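Local atomic coordinates of putative NADP oxidoreductase BF3122 (Bacteroides fragilis, PDB entry 3D1L), a protein that is of uncharacterised function but is probably an NADP-dependent oxidoreductase, built from a Rossmann-type nucleotide-binding domain and a helical domain of the 6-phosphogluconate dehydrogenase C-terminal type. Residues B[229-233]-B[259-263]; B[100-106]-B[171-175]; B[238-242]-B[254-258]. One frame throughout, in Å; residues are numbered along the deposited sequence.

Contact 1: residues B[229-233]-B[259-263]; sequences PAIRY and SRSIH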
loop_
_atom_site.group_PDB
_atom_site.type_symbol
_atom_site.label_atom_id
_atom_site.label_comp_id
_atom_site.label_asym_id
_atom_site.label_seq_id
_atom_site.Cartn_x
_atom_site.Cartn_y
_atom_site.Cartn_z
ATOM N N PRO B 229 -6.928 16.137 -5.750
ATOM C CA PRO B 229 -7.383 17.536 -5.642
ATOM C C PRO B 229 -6.287 18.557 -5.282
ATOM O O PRO B 229 -6.543 19.756 -5.245
ATOM C CB PRO B 229 -8.456 17.464 -4.559
ATOM C CG PRO B 229 -7.968 16.321 -3.657
ATOM C CD PRO B 229 -7.347 15.323 -4.588
ATOM N N ALA B 230 -5.074 18.080 -5.046
ATOM C CA ALA B 230 -3.974 18.949 -4.614
ATOM C C ALA B 230 -3.283 19.665 -5.779
ATOM O O ALA B 230 -2.720 20.748 -5.616
ATOM C CB ALA B 230 -2.961 18.149 -3.778
ATOM N N ILE B 231 -3.339 19.040 -6.948
ATOM C CA ILE B 231 -2.739 19.560 -8.168
ATOM C C ILE B 231 -3.225 20.975 -8.456
ATOM O O ILE B 231 -2.416 21.887 -8.697
ATOM C CB ILE B 231 -3.035 18.613 -9.354
ATOM C CG1 ILE B 231 -2.126 17.383 -9.252
ATOM C CG2 ILE B 231 -2.836 19.317 -10.708
ATOM C CD1 ILE B 231 -2.749 16.115 -9.764
ATOM N N ARG B 232 -4.547 21.144 -8.412
ATOM C CA ARG B 232 -5.190 22.425 -8.648
ATOM C C ARG B 232 -5.286 23.231 -7.358
ATOM O O ARG B 232 -5.519 24.434 -7.381
ATOM C CB ARG B 232 -6.593 22.185 -9.206
ATOM C CG ARG B 232 -6.625 21.364 -10.497
ATOM C CD ARG B 232 -6.303 22.220 -11.715
ATOM N NE ARG B 232 -7.338 23.220 -11.940
ATOM C CZ ARG B 232 -7.111 24.446 -12.403
ATOM N NH1 ARG B 232 -5.872 24.840 -12.682
ATOM N NH2 ARG B 232 -8.126 25.280 -12.576
ATOM N N TYR B 233 -5.072 22.551 -6.238
ATOM C CA TYR B 233 -5.434 23.040 -4.897
ATOM C C TYR B 233 -6.936 23.370 -4.783
ATOM O O TYR B 233 -7.338 24.484 -4.404
ATOM C CB TYR B 233 -4.508 24.159 -4.363
ATOM C CG TYR B 233 -4.255 23.979 -2.873
ATOM C CD1 TYR B 233 -3.364 22.997 -2.414
ATOM C CD2 TYR B 233 -4.950 24.747 -1.920
ATOM C CE1 TYR B 233 -3.146 22.800 -1.052
ATOM C CE2 TYR B 233 -4.739 24.560 -0.545
ATOM C CZ TYR B 233 -3.834 23.583 -0.120
ATOM O OH TYR B 233 -3.614 23.381 1.231
ATOM N N SER B 259 -0.377 18.162 0.547
ATOM C CA SER B 259 -1.164 18.787 -0.517
ATOM C C SER B 259 -0.384 19.984 -1.058
ATOM O O SER B 259 -0.196 20.112 -2.265
ATOM C CB SER B 259 -2.539 19.220 0.004
ATOM O OG SER B 259 -3.339 18.090 0.311
ATOM N N ARG B 260 0.089 20.840 -0.151
ATOM C CA ARG B 260 0.906 21.995 -0.501
ATOM C C ARG B 260 2.053 21.528 -1.382
ATOM O O ARG B 260 2.370 22.167 -2.383
ATOM C CB ARG B 260 1.455 22.639 0.774
ATOM C CG ARG B 260 2.024 24.039 0.610
ATOM C CD ARG B 260 2.489 24.645 1.950
ATOM N NE ARG B 260 1.387 24.829 2.903
ATOM C CZ ARG B 260 1.502 25.450 4.080
ATOM N NH1 ARG B 260 2.679 25.955 4.466
ATOM N NH2 ARG B 260 0.440 25.568 4.876
ATOM N N SER B 261 2.634 20.379 -1.012
ATOM C CA SER B 261 3.835 19.852 -1.624
ATOM C C SER B 261 3.565 19.361 -3.037
ATOM O O SER B 261 4.360 19.622 -3.946
ATOM C CB SER B 261 4.411 18.714 -0.768
ATOM O OG SER B 261 5.676 18.317 -1.254
ATOM N N ILE B 262 2.456 18.637 -3.219
ATOM C CA ILE B 262 2.024 18.216 -4.555
ATOM C C ILE B 262 1.832 19.472 -5.422
ATOM O O ILE B 262 2.369 19.553 -6.527
ATOM C CB ILE B 262 0.737 17.359 -4.499
ATOM C CG1 ILE B 262 1.014 15.952 -3.928
ATOM C CG2 ILE B 262 0.047 17.290 -5.886
ATOM C CD1 ILE B 262 -0.203 15.319 -3.269
ATOM N N HIS B 263 1.094 20.454 -4.895
ATOM C CA HIS B 263 0.802 21.706 -5.602
ATOM C C HIS B 263 2.041 22.440 -6.134
ATOM O O HIS B 263 2.026 22.910 -7.274
ATOM C CB HIS B 263 -0.055 22.634 -4.734
ATOM C CG HIS B 263 -0.601 23.821 -5.472
ATOM N ND1 HIS B 263 -1.373 23.701 -6.608
ATOM C CD2 HIS B 263 -0.480 25.150 -5.238
ATOM C CE1 HIS B 263 -1.701 24.906 -7.045
ATOM N NE2 HIS B 263 -1.171 25.802 -6.233
#
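The carbonyl oxygen of I231 receives the imidazole N-H of H263, with ND1 and O 3.0 Å apart and an N-H...O angle of 147°. The oxygen lies almost in the plane of the ring, whereas seen from the carbonyl the donor stands well above the peptide plane. H263 reaches it because its CG is anti to the backbone N (chi1 -170°), which swings the ring off the helix and over the loop. There Y233 CB sits over one face of the imidazole, almost above the ring centre and 3.9 Å from the centroid, as a CH-pi contact. The ring is thus fixed by a bond at its edge and a methylene on its face. Beyond CB, the phenol ring of Y233 runs along the helix until CE1 lies 3.8 Å from S259 CB. A230 points its methyl toward the helix: A230 CB lies 3.8 Å from I262 CG2, and I262 CG2 also meets I231 CG1. S259 OG is engaged by Y255 O of its own helix, and I262 packs in addition against H187 of the second subunit. With Y233 N weakly bonded to A230 O at 3.0 Å, residues 230-233 form a type I beta turn, here laid against the last turns of helix 249-264 in the helical, dimer-forming domain.

Contact 2: residues B[100-106]-B[171-175]; sequences HTAGSIP and RKSLH. With MPR (2-mercapto-propion aldehyde), chain E.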
loop_
_atom_site.group_PDB
_atom_site.type_symbol
_atom_site.label_atom_id
_atom_site.label_comp_id
_atom_site.label_asym_id
_atom_site.label_seq_id
_atom_site.Cartn_x
_atom_site.Cartn_y
_atom_site.Cartn_z
ATOM N N HIS B 100 28.246 -5.512 7.647
ATOM C CA HIS B 100 26.967 -5.096 8.192
ATOM C C HIS B 100 25.977 -4.894 7.064
ATOM O O HIS B 100 26.351 -4.921 5.896
ATOM C CB HIS B 100 27.100 -3.884 9.093
ATOM C CG HIS B 100 27.489 -2.637 8.385
ATOM N ND1 HIS B 100 26.605 -1.925 7.595
ATOM C CD2 HIS B 100 28.656 -1.950 8.361
ATOM C CE1 HIS B 100 27.212 -0.847 7.125
ATOM N NE2 HIS B 100 28.455 -0.841 7.570
ATOM N N THR B 101 24.714 -4.730 7.423
ATOM C CA THR B 101 23.627 -4.695 6.457
ATOM C C THR B 101 22.890 -3.355 6.437
ATOM O O THR B 101 21.747 -3.269 5.952
ATOM C CB THR B 101 22.625 -5.785 6.783
ATOM O OG1 THR B 101 22.237 -5.657 8.150
ATOM C CG2 THR B 101 23.255 -7.158 6.601
ATOM N N ALA B 102 23.497 -2.320 7.003
ATOM C CA ALA B 102 22.797 -1.045 7.141
ATOM C C ALA B 102 23.009 -0.158 5.928
ATOM O O ALA B 102 24.120 -0.043 5.423
ATOM C CB ALA B 102 23.215 -0.339 8.375
ATOM N N GLY B 103 21.925 0.481 5.480
ATOM C CA GLY B 103 21.975 1.446 4.385
ATOM C C GLY B 103 22.747 2.719 4.714
ATOM O O GLY B 103 23.397 3.309 3.841
ATOM N N SER B 104 22.679 3.157 5.966
ATOM C CA SER B 104 23.159 4.491 6.283
ATOM C C SER B 104 24.301 4.450 7.298
ATOM O O SER B 104 24.559 5.431 7.977
ATOM C CB SER B 104 22.008 5.388 6.748
ATOM O OG SER B 104 21.174 5.792 5.661
ATOM N N ILE B 105 24.976 3.310 7.400
ATOM C CA ILE B 105 26.198 3.213 8.196
ATOM C C ILE B 105 27.368 3.047 7.231
ATOM O O ILE B 105 27.337 2.163 6.377
ATOM C CB ILE B 105 26.159 2.026 9.176
ATOM C CG1 ILE B 105 25.087 2.220 10.245
ATOM C CG2 ILE B 105 27.509 1.818 9.861
ATOM C CD1 ILE B 105 24.980 0.967 11.174
ATOM N N PRO B 106 28.412 3.883 7.366
ATOM C CA PRO B 106 29.550 3.766 6.445
ATOM C C PRO B 106 30.286 2.454 6.640
ATOM O O PRO B 106 30.266 1.895 7.745
ATOM C CB PRO B 106 30.450 4.941 6.833
ATOM C CG PRO B 106 30.020 5.355 8.167
ATOM C CD PRO B 106 28.603 4.954 8.365
ATOM N N ARG B 171 25.106 4.628 -1.278
ATOM C CA ARG B 171 24.174 3.766 -0.530
ATOM C C ARG B 171 23.305 4.605 0.440
ATOM O O ARG B 171 22.115 4.361 0.610
ATOM C CB ARG B 171 24.929 2.638 0.191
ATOM C CG ARG B 171 24.030 1.651 0.947
ATOM C CD ARG B 171 24.807 0.555 1.679
ATOM N NE ARG B 171 25.684 1.061 2.742
ATOM C CZ ARG B 171 27.006 1.165 2.635
ATOM N NH1 ARG B 171 27.614 0.786 1.515
ATOM N NH2 ARG B 171 27.720 1.634 3.657
ATOM N N LYS B 172 23.911 5.606 1.061
ATOM C CA LYS B 172 23.143 6.549 1.859
ATOM C C LYS B 172 22.053 7.214 1.029
ATOM O O LYS B 172 20.915 7.306 1.469
ATOM C CB LYS B 172 24.037 7.615 2.495
ATOM C CG LYS B 172 24.125 7.498 3.989
ATOM C CD LYS B 172 24.156 8.879 4.690
ATOM C CE LYS B 172 25.392 9.693 4.288
ATOM N NZ LYS B 172 25.334 11.085 4.852
ATOM N N SER B 173 22.426 7.671 -0.165
ATOM C CA SER B 173 21.513 8.286 -1.119
ATOM C C SER B 173 20.320 7.383 -1.454
ATOM O O SER B 173 19.176 7.830 -1.461
ATOM C CB SER B 173 22.276 8.618 -2.395
ATOM O OG SER B 173 23.074 9.782 -2.203
ATOM N N LEU B 174 20.597 6.117 -1.742
ATOM C CA LEU B 174 19.556 5.163 -2.083
ATOM C C LEU B 174 18.653 4.951 -0.874
ATOM O O LEU B 174 17.437 4.923 -1.002
ATOM C CB LEU B 174 20.177 3.842 -2.520
ATOM C CG LEU B 174 20.881 3.876 -3.875
ATOM C CD1 LEU B 174 21.824 2.673 -3.984
ATOM C CD2 LEU B 174 19.866 3.878 -5.032
ATOM N N HIS B 175 19.258 4.807 0.298
ATOM C CA HIS B 175 18.496 4.589 1.512
ATOM C C HIS B 175 17.581 5.764 1.822
ATOM O O HIS B 175 16.439 5.571 2.235
ATOM C CB HIS B 175 19.420 4.248 2.708
ATOM C CG HIS B 175 18.673 3.870 3.957
ATOM N ND1 HIS B 175 19.182 4.057 5.224
ATOM C CD2 HIS B 175 17.437 3.342 4.130
ATOM C CE1 HIS B 175 18.306 3.648 6.121
ATOM N NE2 HIS B 175 17.234 3.209 5.486
HETATM C C1 MPR E . 14.622 1.520 4.564
HETATM O O MPR E . 14.304 2.075 5.655
HETATM C C2 MPR E . 13.728 1.245 3.394
HETATM C C3 MPR E . 14.167 0.159 2.423
HETATM S S3 MPR E . 12.746 -0.606 1.579
#
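In the pocket occupied by 2-mercapto-propion aldehyde, H175 is held at its ND1 edge by S104, a residue of the loop that follows strand 97-100. S104 OG and H175 ND1 are hydrogen-bonded at 2.7 Å, and at the other nitrogen H175 NE2 gives a weak bond to the ligand O at 3.1 Å. Both partners lie near the plane of the imidazole, at its edge, so the serine is a second-shell residue that helps to set the rotation of the ring facing the ligand. G103, with no side chain, lets the loop backbone come close, its CA 5.5 Å from that of H175. The loop leaves strand 97-100 of the Rossmann-type domain, while helix 168-198 leads into the helical domain; the contact therefore sits where the two parts of the fold join, consistent with related dehydrogenases, in which the active-site cleft lies between the two domains. One turn earlier on the helix, R171 grips the loop backbone. Its chain leaves extended and bends at chi3 (63°), which turns the guanidinium onto the carbonyls. NH2 donates to I105 O over 2.8 Å, with the oxygen close to the guanidinium plane, and NE makes a weak bond to A102 O at 3.3 Å. E142 takes NH1 in a salt bridge, and S168 OG also bonds NH2. H100 ties the loop to itself through two bonds: A102 N donates to its ND1 at 3.2 Å in the ring plane, and its NE2 donates to P106 O from above the carbonyl plane. From the second subunit, H241 bonds S104 OG through NE2 and sets its ring edge-to-face with that of H175, while N240 takes K172 NZ.

Contact 3: residues B[238-242]-B[254-258]; sequences IGNHL and LYELL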
loop_
_atom_site.group_PDB
_atom_site.type_symbol
_atom_site.label_atom_id
_atom_site.label_comp_id
_atom_site.label_asym_id
_atom_site.label_seq_id
_atom_site.Cartn_x
_atom_site.Cartn_y
_atom_site.Cartn_z
ATOM N N ILE B 238 -10.248 20.133 -0.280
ATOM C CA ILE B 238 -9.139 20.238 0.683
ATOM C C ILE B 238 -9.616 20.807 2.028
ATOM O O ILE B 238 -9.235 20.318 3.085
ATOM C CB ILE B 238 -7.897 20.982 0.087
ATOM C CG1 ILE B 238 -7.255 20.112 -0.993
ATOM C CG2 ILE B 238 -6.877 21.289 1.167
ATOM C CD1 ILE B 238 -6.263 20.807 -1.868
ATOM N N GLY B 239 -10.468 21.818 1.972
ATOM C CA GLY B 239 -11.104 22.356 3.165
ATOM C C GLY B 239 -11.921 21.296 3.882
ATOM O O GLY B 239 -11.726 21.066 5.082
ATOM N N ASN B 240 -12.840 20.658 3.136
ATOM C CA ASN B 240 -13.626 19.530 3.649
ATOM C C ASN B 240 -12.745 18.447 4.291
ATOM O O ASN B 240 -13.026 17.972 5.390
ATOM C CB ASN B 240 -14.500 18.945 2.534
ATOM C CG ASN B 240 -15.646 19.892 2.125
ATOM O OD1 ASN B 240 -15.999 20.831 2.855
ATOM N ND2 ASN B 240 -16.239 19.637 0.953
ATOM N N HIS B 241 -11.660 18.081 3.620
ATOM C CA HIS B 241 -10.755 17.072 4.156
ATOM C C HIS B 241 -10.032 17.502 5.437
ATOM O O HIS B 241 -9.891 16.721 6.369
ATOM C CB HIS B 241 -9.784 16.590 3.081
ATOM C CG HIS B 241 -10.425 15.684 2.074
ATOM N ND1 HIS B 241 -9.789 15.266 0.924
ATOM C CD2 HIS B 241 -11.666 15.131 2.040
ATOM C CE1 HIS B 241 -10.602 14.488 0.231
ATOM N NE2 HIS B 241 -11.748 14.389 0.887
ATOM N N LEU B 242 -9.602 18.751 5.499
ATOM C CA LEU B 242 -8.969 19.262 6.704
ATOM C C LEU B 242 -9.982 19.294 7.852
ATOM O O LEU B 242 -9.655 18.955 8.998
ATOM C CB LEU B 242 -8.353 20.643 6.440
ATOM C CG LEU B 242 -7.168 20.634 5.453
ATOM C CD1 LEU B 242 -6.824 22.056 4.975
ATOM C CD2 LEU B 242 -5.948 19.944 6.044
ATOM N N LEU B 254 -0.208 17.157 8.300
ATOM C CA LEU B 254 0.427 16.328 7.265
ATOM C C LEU B 254 -0.329 16.438 5.940
ATOM O O LEU B 254 0.276 16.646 4.870
ATOM C CB LEU B 254 0.508 14.849 7.683
ATOM C CG LEU B 254 1.651 14.463 8.611
ATOM C CD1 LEU B 254 1.548 12.997 8.978
ATOM C CD2 LEU B 254 3.036 14.814 7.979
ATOM N N TYR B 255 -1.654 16.290 6.017
ATOM C CA TYR B 255 -2.502 16.402 4.833
ATOM C C TYR B 255 -2.242 17.749 4.131
ATOM O O TYR B 255 -2.089 17.806 2.908
ATOM C CB TYR B 255 -3.989 16.251 5.205
ATOM C CG TYR B 255 -4.923 16.307 4.009
ATOM C CD1 TYR B 255 -5.463 15.137 3.469
ATOM C CD2 TYR B 255 -5.260 17.533 3.411
ATOM C CE1 TYR B 255 -6.317 15.176 2.360
ATOM C CE2 TYR B 255 -6.116 17.582 2.299
ATOM C CZ TYR B 255 -6.630 16.401 1.779
ATOM O OH TYR B 255 -7.463 16.435 0.690
ATOM N N GLU B 256 -2.182 18.821 4.916
ATOM C CA GLU B 256 -2.048 20.166 4.373
ATOM C C GLU B 256 -0.710 20.379 3.669
ATOM O O GLU B 256 -0.667 20.896 2.555
ATOM C CB GLU B 256 -2.271 21.198 5.477
ATOM C CG GLU B 256 -1.699 22.563 5.173
ATOM C CD GLU B 256 -2.267 23.631 6.058
ATOM O OE1 GLU B 256 -2.817 23.300 7.134
ATOM O OE2 GLU B 256 -2.173 24.807 5.664
ATOM N N LEU B 257 0.372 19.958 4.320
ATOM C CA LEU B 257 1.725 20.098 3.779
ATOM C C LEU B 257 2.001 19.152 2.597
ATOM O O LEU B 257 2.656 19.527 1.634
ATOM C CB LEU B 257 2.751 19.901 4.895
ATOM C CG LEU B 257 2.769 20.928 6.036
ATOM C CD1 LEU B 257 3.707 20.423 7.109
ATOM C CD2 LEU B 257 3.178 22.333 5.581
ATOM N N LEU B 258 1.477 17.935 2.661
ATOM C CA LEU B 258 1.549 17.018 1.515
ATOM C C LEU B 258 0.795 17.584 0.301
ATOM O O LEU B 258 1.277 17.515 -0.833
ATOM C CB LEU B 258 1.040 15.609 1.893
ATOM C CG LEU B 258 1.963 14.812 2.835
ATOM C CD1 LEU B 258 1.240 13.667 3.597
ATOM C CD2 LEU B 258 3.196 14.251 2.111
#
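Y255 reaches from helix 249-264 towards I238, H241 and L242 on helix 235-244, and can be followed atom by atom. Its CB points at the opposing helix, and having CG anti to the backbone N (chi1 -178°) carries the ring out between the helices; the axes of segments 238-242 and 254-258 run nearly antiparallel (155°) and come within 10.5 Å. On one flank of the ring Y255 CD2 meets a methyl of L242, CD2, at 3.6 Å; that methyl also lies against E256 CB, so the leucine wedges between successive residues of the facing helix. Further out, CE2 touches I238 CG2 at 3.9 Å, the methyl approaching at the ring edge, near its plane. CZ comes 3.4 Å from H241 CB, which approaches the ring obliquely. The hydroxyl then ends the path: Y255 OH is hydrogen-bonded to H241 ND1 at 2.6 Å, near the plane of the imidazole. The rings of H241 and Y255 stand almost perpendicular, their planes at 88°, yet they meet through the phenol oxygen rather than through a stack. F184 of the second subunit sets its ring edge-to-face with Y255, and L176 of that subunit packs on H241. The carboxylate of E256 forms a salt bridge through OE2 with R260 NH2 on its own helix. In chemical terms, a buried phenol and a buried imidazole satisfy one another through a short bond, while the apolar side chains seat the tyrosine ring. Holding ND1 in this way fixes the rotation of H241 and probably presents its NE2 to the neighbouring subunit.

Contact 2 comes first along the chain and joins the loop after strand 97-100, in the eight-stranded mixed sheet, to helix 168-198. Contacts 1 and 3 follow in the helical domain, with contact 3 nested inside the loop that contact 1 closes; both use helix 249-264, their centres are 9 Å apart, and I238 CD1 touches P229 and Y233. Contact 2 lies about 32 and 33 Å from them, centre to centre, with no touch within the chain. The dimer links the two regions in another way: all three contacts meet the second subunit, and helix 235-244 of one chain borders the ligand pocket beside helix 168-198 of the other.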